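Local atomic coordinates of phospholipase C-beta (PLC-beta) (Sepia officinalis, PDB entry 3QR0), a protein that belongs to the beta-type phospholipase C family and combines a PH domain, EF-hand-like modules, a calcium-binding TIM-barrel core split into X and Y regions, and a C2 domain. Residues E136-A141 against A404-D409; Q358-G363 against Y398-S403; S146-Q151 against V613-G618; L117-L122 against S352-R357. All blocks are in the same frame, centred on the assembly; numbering follows the deposited sequence.

Contact 1: E136-A141 against A404-D409; sequences EVFSYA and AFKVSD
Lys406 lays the end of its side chain over one face of the Phe138 ring, and two aromatic interactions follow. The first is CH-pi: Lys406 CE lies 4.0 Å from the centroid of the Phe138 ring and 20° off its normal, over the face but shifted toward the CD1-CE1 rim. The second is an off-centre cation-pi contact, with Lys406 NZ 4.5 Å from the Phe138 centroid and 35° off the normal. A bend at chi3 of the lysine (91°) turns its last two atoms across the ring. The charge itself is committed mainly to Asp72, with which NZ forms a salt bridge, so the ring is a secondary partner.

In fold terms, Phe138 projects from helix 127-141, which follows the last strand of the PH domain as the C-terminal helix of that fold. Lys406 and Val407 lie in the connection from helix 393-403 to strand 412-418 of the TIM barrel.

The remaining contacts are van der Waals. Val407 CG1 sits at the ring edge, near its plane, 3.7 Å from Phe138 CZ, and the two side chains meet at about a right angle. Alongside it, the backbone atom Lys406 O approaches Phe138 CE2 to 3.6 Å, while Lys406 CB stands 3.8 Å from Phe138 CZ. Leu361 of helix 354-361 touches both Phe138 and Val407, and Tyr142 stacks with the phenylalanine ring.

Contact 2: Q358-G363 against Y398-S403; sequences QVLLTG and YAIAES
Leu360 presses its CD1 methyl onto the backbone of helix 393-403, and this is the tight part of the contact. CD1 of Leu360 is 3.8 Å from Ile400 CA and 3.9 Å from Ile400 O, so the branch meets main chain before it meets side chain; the nearest side-chain atom of that residue, Ile400 CG2, is 4.1 Å from Leu360 CD1. One turn further on, Leu360 CB faces Ser403 CB at 4.1 Å. The backbones come close here, the CA atoms of Leu360 and Ser403 being 6.1 Å apart.

The looser side is polar and bridged by a water, which donates to Leu360 O at 2.8 Å and to Ser403 O at 2.8 Å, linking two carbonyls near the C-terminal ends of their helices. The first helix is followed by a Schellman motif, with Gly363 at positive phi (96°) and Gly363 N bonded to Leu360 O, which thus accepts from the backbone as well as from the water.

Both helices belong to the X half of the TIM barrel, and Leu367 of strand 366-372 touches both Leu360 and Ile400. Helix 393-403 is the helix of the beta-alpha-beta connection, which also carries strands 380-381 and 391-392, from strand 366-372 to its parallel neighbour 412-418, with Phe436 of helix 422-436 packed on Ile400 and Ala401.

Contact 3: S146-Q151 against V613-G618; sequences SLNKNQ and VFEYNG
The amide of Asn148 and the carboxylate of Glu615 meet from opposite directions, their planes 34° apart. Asn148 ND2 approaches from above the carboxylate plane, 59° out of it at OE2, and the acceptor in turn is tilted from the plane of the amide. At an edge elsewhere in the loop, Val613 O lies in the plane of the Tyr616 ring.

One hydrogen bond joins the two flat groups: Asn148 ND2 donates to Glu615 OE2 over 2.9 Å, with a bent N-H...O angle of 141°. Asn148 OD1 plays no part in this bond: it is itself an acceptor, 3.8 Å from Glu615 OE2, and is satisfied by a partner outside the two segments. Glu615 reaches across because its chain is extended, CG lying anti to the backbone N and the chain remaining straight beyond it; the CA atoms of Leu147 and Glu615 are still 9.9 Å apart.

Each group has a second grip. Asn148 ND2 is also bonded to Leu144 O, its stronger partner, which helps fix the turn of the amide. Glu615 OE1 forms a salt bridge with Arg751, which probably keeps this buried carboxylate ionised.

Asn148 is the first residue to leave helical geometry after helix 144-147, on the way to helix 151-165. Glu615 lies between helix 605-613 and strand 622-624 of the barrel's Y half. Strand 730-737 of the C2 domain touches Asn148 through Arg734 and Tyr616 through Pro737, while strand 746-751 meets Asn150 and Gln151 through His747 and ends in Arg751, the partner of Glu615.

Contact 4: L117-L122 against S352-R357; sequences LEWTHL and SVEIYR
Trp119 and Glu354 point at each other from opposite directions, the indole offering its edge and the glutamate the end of its chain. The ring and carboxylate planes are perpendicular (90°), and Glu354 CD lies in the plane of the indole, 3.8 Å from Trp119 CH2. Glu354 OE1 is equally distant from that carbon, 3.8 Å from Trp119 CH2. This is a van der Waals approach, although the positive rim of an aromatic ring is probably a mildly favourable neighbour for a carboxylate.

Leu117 comes in obliquely to the glutamate chain, placing its CD1 methyl 4.0 Å from Glu354 CG. Glu354 CG is anti to the backbone N, and a bend at chi2 (60°) then turns the carboxylate toward Arg357, one helical turn on.

Charge holds the carboxylate in this orientation. Arg357 NH1 forms a salt bridge with Glu354 OE1 at 2.8 Å, approaching from above the carboxylate plane (45° out of it). The main polar partner of Glu354 is Arg74, salt-bridged to OE2, which also accepts from Gln358. Ahead of the helix, in the turn that leads into it, Ser352 OG accepts from Ile355 N at 3.1 Å, a capping bond.

Trp119 lies near the start of strand 118-124 and Leu117 just before it; in the PH-domain sheet this strand runs between strands 26-31 and 105-110. Strand 70-75 of the same sheet contributes Arg71 and Arg74 beside the contact. Across from it, helix 354-361 carries Glu354 on the barrel's X half, with helix 393-403 packed alongside.

In the fold
From the N terminus, residues 117-122, 136-141 and 146-151 open contacts 4, 1 and 3 in turn in the N-terminal PH region. Contact 4 closes first, at 352-357. The next six residues open contact 2, whose short loop closes at 398-403 inside the barrel's X half; contact 1 follows at 404-409, and contact 3 at 613-618 in the Y half. Contact 2 is therefore nested within the loops of contacts 1 and 3 and in series with contact 4, whereas contacts 1, 3 and 4 all cross one another. Three crossing ties thus fasten the PH region to the TIM barrel, and contacts 1 and 4 both touch contact 2.

Contact 1: E136-A141 against A404-D409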
# COMPACT_ATOMS: atom_id res chain seq x y z
N GLU A 136 -13.25 -7.42 -14.83
CA GLU A 136 -14.11 -6.60 -13.97
C GLU A 136 -13.72 -6.72 -12.50
O GLU A 136 -13.52 -5.70 -11.83
CB GLU A 136 -15.58 -6.97 -14.16
CG GLU A 136 -16.18 -6.50 -15.48
CD GLU A 136 -16.16 -4.99 -15.66
OE1 GLU A 136 -16.39 -4.26 -14.67
OE2 GLU A 136 -15.93 -4.53 -16.80
N VAL A 137 -13.60 -7.95 -12.02
CA VAL A 137 -13.29 -8.18 -10.61
C VAL A 137 -11.91 -7.63 -10.23
O VAL A 137 -11.75 -7.06 -9.15
CB VAL A 137 -13.38 -9.68 -10.24
CG1 VAL A 137 -12.88 -9.92 -8.83
CG2 VAL A 137 -14.82 -10.15 -10.39
N PHE A 138 -10.92 -7.78 -11.11
CA PHE A 138 -9.60 -7.22 -10.86
C PHE A 138 -9.70 -5.70 -10.67
O PHE A 138 -9.14 -5.16 -9.72
CB PHE A 138 -8.61 -7.55 -11.97
CG PHE A 138 -7.19 -7.19 -11.64
CD1 PHE A 138 -6.37 -8.09 -10.97
CD2 PHE A 138 -6.69 -5.94 -11.96
CE1 PHE A 138 -5.06 -7.76 -10.64
CE2 PHE A 138 -5.37 -5.59 -11.63
CZ PHE A 138 -4.55 -6.51 -10.97
N SER A 139 -10.41 -5.03 -11.57
CA SER A 139 -10.56 -3.58 -11.48
C SER A 139 -11.23 -3.15 -10.17
O SER A 139 -10.86 -2.12 -9.61
CB SER A 139 -11.31 -3.00 -12.70
OG SER A 139 -12.69 -3.29 -12.67
N TYR A 140 -12.17 -3.94 -9.65
CA TYR A 140 -12.83 -3.60 -8.38
C TYR A 140 -11.91 -3.80 -7.18
O TYR A 140 -11.98 -3.04 -6.23
CB TYR A 140 -14.11 -4.42 -8.13
CG TYR A 140 -15.07 -4.53 -9.28
CD1 TYR A 140 -15.27 -3.47 -10.17
CD2 TYR A 140 -15.82 -5.68 -9.47
CE1 TYR A 140 -16.17 -3.59 -11.24
CE2 TYR A 140 -16.71 -5.81 -10.51
CZ TYR A 140 -16.89 -4.77 -11.39
OH TYR A 140 -17.78 -4.93 -12.43
N ALA A 141 -11.08 -4.84 -7.24
CA ALA A 141 -10.14 -5.15 -6.16
C ALA A 141 -9.03 -4.13 -6.07
O ALA A 141 -8.49 -3.92 -4.98
CB ALA A 141 -9.54 -6.55 -6.35
N ALA A 404 3.61 -8.03 -14.47
CA ALA A 404 4.43 -6.82 -14.46
C ALA A 404 3.66 -5.51 -14.58
O ALA A 404 3.96 -4.55 -13.88
CB ALA A 404 5.49 -6.89 -15.56
N PHE A 405 2.66 -5.48 -15.46
CA PHE A 405 1.95 -4.25 -15.75
C PHE A 405 0.44 -4.31 -15.52
O PHE A 405 -0.31 -3.54 -16.11
CB PHE A 405 2.29 -3.79 -17.17
CG PHE A 405 3.77 -3.70 -17.42
CD1 PHE A 405 4.52 -2.71 -16.79
CD2 PHE A 405 4.42 -4.62 -18.22
CE1 PHE A 405 5.89 -2.63 -16.98
CE2 PHE A 405 5.79 -4.55 -18.41
CZ PHE A 405 6.53 -3.55 -17.80
N LYS A 406 0.00 -5.20 -14.63
CA LYS A 406 -1.42 -5.30 -14.28
C LYS A 406 -1.92 -4.12 -13.45
O LYS A 406 -3.07 -3.72 -13.60
CB LYS A 406 -1.74 -6.62 -13.56
CG LYS A 406 -1.83 -7.82 -14.49
CD LYS A 406 -2.42 -9.07 -13.80
CE LYS A 406 -3.94 -9.16 -13.96
NZ LYS A 406 -4.49 -10.48 -13.50
N VAL A 407 -1.07 -3.58 -12.57
CA VAL A 407 -1.48 -2.47 -11.70
C VAL A 407 -0.77 -1.16 -12.01
O VAL A 407 -1.27 -0.10 -11.64
CB VAL A 407 -1.32 -2.79 -10.19
CG1 VAL A 407 -1.91 -4.16 -9.88
CG2 VAL A 407 0.15 -2.70 -9.77
N SER A 408 0.38 -1.23 -12.68
CA SER A 408 1.13 -0.04 -13.08
C SER A 408 1.65 -0.20 -14.50
O SER A 408 2.12 -1.27 -14.86
CB SER A 408 2.31 0.18 -12.14
OG SER A 408 3.17 1.21 -12.60
N ASP A 409 1.58 0.87 -15.28
CA ASP A 409 2.14 0.90 -16.63
C ASP A 409 3.63 1.26 -16.65
O ASP A 409 4.25 1.22 -17.71
CB ASP A 409 1.40 1.92 -17.50
CG ASP A 409 0.02 1.45 -17.92
OD1 ASP A 409 -0.23 0.23 -17.94
OD2 ASP A 409 -0.82 2.33 -18.25

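Contact 2: Q358-G363 against Y398-S403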
# COMPACT_ATOMS: atom_id res chain seq x y z
N GLN A 358 2.74 -11.58 -6.73
CA GLN A 358 2.19 -10.81 -5.61
C GLN A 358 2.93 -9.49 -5.39
O GLN A 358 2.30 -8.47 -5.12
CB GLN A 358 2.17 -11.63 -4.32
CG GLN A 358 1.19 -12.80 -4.34
CD GLN A 358 -0.23 -12.37 -4.64
OE1 GLN A 358 -0.72 -11.39 -4.09
NE2 GLN A 358 -0.91 -13.13 -5.50
N VAL A 359 4.26 -9.52 -5.49
CA VAL A 359 5.05 -8.30 -5.30
C VAL A 359 4.76 -7.26 -6.40
O VAL A 359 4.59 -6.07 -6.10
CB VAL A 359 6.56 -8.62 -5.20
CG1 VAL A 359 7.41 -7.36 -5.29
CG2 VAL A 359 6.84 -9.37 -3.90
N LEU A 360 4.64 -7.72 -7.64
CA LEU A 360 4.31 -6.84 -8.76
C LEU A 360 2.90 -6.25 -8.64
O LEU A 360 2.65 -5.13 -9.08
CB LEU A 360 4.48 -7.57 -10.10
CG LEU A 360 5.94 -7.79 -10.53
CD1 LEU A 360 6.04 -8.86 -11.61
CD2 LEU A 360 6.56 -6.48 -11.01
N LEU A 361 2.01 -6.99 -7.99
CA LEU A 361 0.63 -6.56 -7.81
C LEU A 361 0.46 -5.45 -6.78
O LEU A 361 -0.53 -4.70 -6.82
CB LEU A 361 -0.26 -7.75 -7.45
CG LEU A 361 -0.49 -8.69 -8.64
CD1 LEU A 361 -1.05 -10.03 -8.14
CD2 LEU A 361 -1.41 -8.06 -9.67
N THR A 362 1.42 -5.31 -5.87
CA THR A 362 1.46 -4.16 -4.96
C THR A 362 1.90 -2.88 -5.68
O THR A 362 1.82 -1.79 -5.11
CB THR A 362 2.46 -4.36 -3.81
OG1 THR A 362 3.80 -4.30 -4.32
CG2 THR A 362 2.23 -5.71 -3.10
N GLY A 363 2.38 -3.01 -6.91
CA GLY A 363 2.94 -1.89 -7.66
C GLY A 363 4.45 -1.80 -7.56
O GLY A 363 5.06 -0.92 -8.17
N TYR A 398 8.19 -16.00 -16.68
CA TYR A 398 6.81 -16.08 -17.18
C TYR A 398 5.81 -15.51 -16.17
O TYR A 398 4.80 -14.92 -16.56
CB TYR A 398 6.46 -17.51 -17.60
CG TYR A 398 6.93 -17.83 -19.00
CD1 TYR A 398 6.17 -17.48 -20.11
CD2 TYR A 398 8.16 -18.44 -19.22
CE1 TYR A 398 6.60 -17.75 -21.40
CE2 TYR A 398 8.61 -18.71 -20.51
CZ TYR A 398 7.82 -18.37 -21.59
OH TYR A 398 8.25 -18.63 -22.87
N ALA A 399 6.10 -15.66 -14.88
CA ALA A 399 5.31 -15.03 -13.81
C ALA A 399 5.43 -13.51 -13.86
O ALA A 399 4.42 -12.79 -13.79
CB ALA A 399 5.77 -15.54 -12.44
N ILE A 400 6.66 -13.02 -13.98
CA ILE A 400 6.91 -11.59 -14.12
C ILE A 400 6.20 -11.02 -15.35
O ILE A 400 5.55 -9.97 -15.28
CB ILE A 400 8.43 -11.28 -14.18
CG1 ILE A 400 9.09 -11.58 -12.82
CG2 ILE A 400 8.67 -9.82 -14.55
CD1 ILE A 400 10.61 -11.61 -12.85
N ALA A 401 6.30 -11.74 -16.47
CA ALA A 401 5.68 -11.30 -17.72
C ALA A 401 4.15 -11.17 -17.58
O ALA A 401 3.55 -10.26 -18.14
CB ALA A 401 6.05 -12.25 -18.86
N GLU A 402 3.54 -12.07 -16.81
CA GLU A 402 2.10 -12.02 -16.56
C GLU A 402 1.68 -10.78 -15.75
O GLU A 402 0.71 -10.10 -16.11
CB GLU A 402 1.64 -13.28 -15.82
CG GLU A 402 0.15 -13.32 -15.52
CD GLU A 402 -0.26 -14.43 -14.56
OE1 GLU A 402 0.52 -15.39 -14.35
OE2 GLU A 402 -1.39 -14.34 -14.03
N SER A 403 2.38 -10.50 -14.66
CA SER A 403 1.90 -9.57 -13.64
C SER A 403 2.53 -8.18 -13.69
O SER A 403 2.04 -7.25 -13.06
CB SER A 403 2.12 -10.18 -12.26
OG SER A 403 1.48 -11.45 -12.17
O HOH W 1 1.34 -5.07 -11.53

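Contact 3: S146-Q151 against V613-G618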
# COMPACT_ATOMS: atom_id res chain seq x y z
N SER A 146 -12.34 2.99 -3.93
CA SER A 146 -12.93 2.00 -3.03
C SER A 146 -12.01 1.71 -1.85
O SER A 146 -12.45 1.65 -0.70
CB SER A 146 -13.24 0.71 -3.78
OG SER A 146 -13.79 -0.27 -2.92
N LEU A 147 -10.72 1.53 -2.15
CA LEU A 147 -9.71 1.28 -1.14
C LEU A 147 -9.48 2.44 -0.16
O LEU A 147 -8.96 2.23 0.93
CB LEU A 147 -8.38 0.91 -1.81
CG LEU A 147 -8.37 -0.43 -2.54
CD1 LEU A 147 -7.06 -0.60 -3.32
CD2 LEU A 147 -8.59 -1.59 -1.56
N ASN A 148 -9.86 3.65 -0.57
CA ASN A 148 -9.66 4.86 0.25
C ASN A 148 -10.93 5.50 0.80
O ASN A 148 -10.88 6.63 1.29
CB ASN A 148 -8.89 5.89 -0.57
CG ASN A 148 -7.43 5.58 -0.65
OD1 ASN A 148 -6.65 6.08 0.14
ND2 ASN A 148 -7.05 4.72 -1.59
N LYS A 149 -12.05 4.79 0.77
CA LYS A 149 -13.31 5.40 1.18
C LYS A 149 -13.34 5.71 2.67
O LYS A 149 -12.68 5.04 3.48
CB LYS A 149 -14.52 4.57 0.74
CG LYS A 149 -14.65 3.21 1.37
CD LYS A 149 -15.69 2.38 0.62
CE LYS A 149 -15.63 0.92 0.98
NZ LYS A 149 -14.28 0.33 0.73
N ASN A 150 -14.11 6.74 3.03
CA ASN A 150 -14.21 7.20 4.40
C ASN A 150 -15.18 6.27 5.14
O ASN A 150 -15.74 5.35 4.54
CB ASN A 150 -14.68 8.67 4.43
CG ASN A 150 -14.31 9.39 5.72
OD1 ASN A 150 -13.78 8.79 6.65
ND2 ASN A 150 -14.61 10.69 5.78
N GLN A 151 -15.39 6.51 6.43
CA GLN A 151 -16.19 5.61 7.26
C GLN A 151 -17.65 5.45 6.80
O GLN A 151 -18.20 4.35 6.90
CB GLN A 151 -16.16 6.04 8.72
CG GLN A 151 -16.61 4.95 9.68
CD GLN A 151 -16.54 5.38 11.12
OE1 GLN A 151 -17.56 5.48 11.81
NE2 GLN A 151 -15.33 5.67 11.60
N VAL A 613 3.25 4.62 1.50
CA VAL A 613 3.64 5.78 0.68
C VAL A 613 3.46 5.52 -0.81
O VAL A 613 3.07 6.43 -1.55
CB VAL A 613 5.09 6.28 0.97
CG1 VAL A 613 5.27 6.58 2.47
CG2 VAL A 613 6.13 5.29 0.51
N PHE A 614 3.72 4.28 -1.24
CA PHE A 614 3.62 3.93 -2.66
C PHE A 614 2.19 3.62 -3.13
O PHE A 614 1.99 3.27 -4.30
CB PHE A 614 4.58 2.78 -3.01
CG PHE A 614 6.00 3.23 -3.26
CD1 PHE A 614 6.30 4.02 -4.35
CD2 PHE A 614 7.02 2.87 -2.40
CE1 PHE A 614 7.60 4.44 -4.59
CE2 PHE A 614 8.32 3.29 -2.62
CZ PHE A 614 8.61 4.07 -3.72
N GLU A 615 1.20 3.74 -2.25
CA GLU A 615 -0.20 3.73 -2.67
C GLU A 615 -0.49 4.96 -3.52
O GLU A 615 -1.30 4.91 -4.44
CB GLU A 615 -1.15 3.74 -1.47
CG GLU A 615 -2.61 3.56 -1.90
CD GLU A 615 -3.59 3.61 -0.77
OE1 GLU A 615 -3.28 4.19 0.30
OE2 GLU A 615 -4.70 3.06 -0.95
N TYR A 616 0.20 6.06 -3.22
CA TYR A 616 -0.03 7.33 -3.91
C TYR A 616 0.58 7.33 -5.31
O TYR A 616 1.31 6.42 -5.69
CB TYR A 616 0.48 8.50 -3.04
CG TYR A 616 -0.39 8.70 -1.82
CD1 TYR A 616 -1.53 9.50 -1.89
CD2 TYR A 616 -0.11 8.06 -0.62
CE1 TYR A 616 -2.35 9.68 -0.79
CE2 TYR A 616 -0.92 8.24 0.49
CZ TYR A 616 -2.05 9.05 0.39
OH TYR A 616 -2.87 9.24 1.47
N ASN A 617 0.24 8.36 -6.09
CA ASN A 617 0.56 8.43 -7.51
C ASN A 617 0.06 7.19 -8.27
O ASN A 617 0.81 6.56 -9.02
CB ASN A 617 2.05 8.67 -7.74
CG ASN A 617 2.34 9.23 -9.12
OD1 ASN A 617 1.60 10.07 -9.63
ND2 ASN A 617 3.42 8.75 -9.75
N GLY A 618 -1.20 6.85 -8.04
CA GLY A 618 -1.89 5.79 -8.78
C GLY A 618 -1.41 4.39 -8.49
O GLY A 618 -1.66 3.47 -9.27

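Contact 4: L117-L122 against S352-R357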
# COMPACT_ATOMS: atom_id res chain seq x y z
N LEU A 117 -1.96 -16.80 1.15
CA LEU A 117 -3.05 -16.74 0.17
C LEU A 117 -3.98 -17.93 0.31
O LEU A 117 -3.57 -19.03 0.68
CB LEU A 117 -2.49 -16.71 -1.25
CG LEU A 117 -1.60 -15.53 -1.63
CD1 LEU A 117 -1.02 -15.77 -3.03
CD2 LEU A 117 -2.38 -14.21 -1.57
N GLU A 118 -5.26 -17.70 0.02
CA GLU A 118 -6.21 -18.77 -0.21
C GLU A 118 -6.72 -18.60 -1.64
O GLU A 118 -6.52 -17.56 -2.26
CB GLU A 118 -7.32 -18.74 0.84
CG GLU A 118 -6.76 -19.07 2.24
CD GLU A 118 -7.80 -19.10 3.35
OE1 GLU A 118 -8.85 -18.44 3.21
OE2 GLU A 118 -7.55 -19.77 4.38
N TRP A 119 -7.32 -19.66 -2.16
CA TRP A 119 -7.61 -19.75 -3.58
C TRP A 119 -9.04 -20.22 -3.83
O TRP A 119 -9.56 -21.07 -3.10
CB TRP A 119 -6.63 -20.72 -4.26
CG TRP A 119 -5.21 -20.27 -4.17
CD1 TRP A 119 -4.35 -20.46 -3.12
CD2 TRP A 119 -4.47 -19.57 -5.17
NE1 TRP A 119 -3.13 -19.90 -3.40
CE2 TRP A 119 -3.17 -19.34 -4.65
CE3 TRP A 119 -4.77 -19.10 -6.45
CZ2 TRP A 119 -2.19 -18.67 -5.37
CZ3 TRP A 119 -3.79 -18.44 -7.17
CH2 TRP A 119 -2.51 -18.23 -6.63
N THR A 120 -9.66 -19.65 -4.86
CA THR A 120 -10.99 -20.06 -5.31
C THR A 120 -10.88 -20.40 -6.80
O THR A 120 -10.31 -19.62 -7.58
CB THR A 120 -12.02 -18.94 -5.09
OG1 THR A 120 -12.04 -18.58 -3.70
CG2 THR A 120 -13.42 -19.38 -5.52
N HIS A 121 -11.40 -21.57 -7.19
CA HIS A 121 -11.26 -22.07 -8.55
C HIS A 121 -12.62 -22.28 -9.19
O HIS A 121 -13.50 -22.92 -8.60
CB HIS A 121 -10.49 -23.39 -8.56
CG HIS A 121 -9.17 -23.34 -7.86
ND1 HIS A 121 -8.07 -22.72 -8.40
CD2 HIS A 121 -8.78 -23.84 -6.67
CE1 HIS A 121 -7.04 -22.84 -7.57
NE2 HIS A 121 -7.45 -23.52 -6.51
N LEU A 122 -12.78 -21.75 -10.40
CA LEU A 122 -14.07 -21.73 -11.09
C LEU A 122 -13.92 -22.12 -12.54
O LEU A 122 -12.87 -21.88 -13.14
CB LEU A 122 -14.66 -20.32 -11.04
CG LEU A 122 -14.84 -19.72 -9.65
CD1 LEU A 122 -15.17 -18.23 -9.75
CD2 LEU A 122 -15.93 -20.47 -8.90
N SER A 352 9.82 -19.07 -4.08
CA SER A 352 8.48 -19.11 -4.68
C SER A 352 8.45 -18.43 -6.05
O SER A 352 9.21 -17.49 -6.31
CB SER A 352 7.49 -18.41 -3.74
OG SER A 352 6.21 -18.20 -4.33
N VAL A 353 7.57 -18.91 -6.93
CA VAL A 353 7.26 -18.21 -8.17
C VAL A 353 6.12 -17.22 -7.95
O VAL A 353 6.20 -16.07 -8.40
CB VAL A 353 6.87 -19.18 -9.30
CG1 VAL A 353 6.55 -18.40 -10.57
CG2 VAL A 353 7.98 -20.20 -9.54
N GLU A 354 5.07 -17.66 -7.27
CA GLU A 354 3.89 -16.82 -7.04
C GLU A 354 4.20 -15.50 -6.33
O GLU A 354 3.53 -14.49 -6.58
CB GLU A 354 2.83 -17.60 -6.25
CG GLU A 354 1.53 -16.85 -5.96
CD GLU A 354 0.78 -16.38 -7.21
OE1 GLU A 354 0.75 -17.12 -8.22
OE2 GLU A 354 0.20 -15.28 -7.16
N ILE A 355 5.20 -15.49 -5.45
CA ILE A 355 5.61 -14.26 -4.77
C ILE A 355 5.96 -13.14 -5.76
O ILE A 355 5.73 -11.97 -5.47
CB ILE A 355 6.78 -14.51 -3.76
CG1 ILE A 355 7.03 -13.28 -2.87
CG2 ILE A 355 8.05 -14.91 -4.49
CD1 ILE A 355 5.82 -12.81 -2.08
N TYR A 356 6.52 -13.49 -6.92
CA TYR A 356 6.81 -12.48 -7.95
C TYR A 356 5.55 -11.79 -8.46
O TYR A 356 5.53 -10.58 -8.63
CB TYR A 356 7.61 -13.07 -9.12
CG TYR A 356 9.07 -13.26 -8.78
CD1 TYR A 356 9.99 -12.23 -9.01
CD2 TYR A 356 9.52 -14.44 -8.22
CE1 TYR A 356 11.33 -12.40 -8.68
CE2 TYR A 356 10.86 -14.62 -7.91
CZ TYR A 356 11.76 -13.60 -8.13
OH TYR A 356 13.08 -13.80 -7.80
N ARG A 357 4.49 -12.57 -8.68
CA ARG A 357 3.22 -12.01 -9.09
C ARG A 357 2.70 -11.10 -7.98
O ARG A 357 2.31 -9.97 -8.22
CB ARG A 357 2.20 -13.11 -9.41
CG ARG A 357 2.61 -14.04 -10.52
CD ARG A 357 1.48 -14.97 -10.95
NE ARG A 357 1.94 -15.96 -11.92
CZ ARG A 357 2.44 -17.17 -11.64
NH1 ARG A 357 2.52 -17.61 -10.39
NH2 ARG A 357 2.84 -17.95 -12.62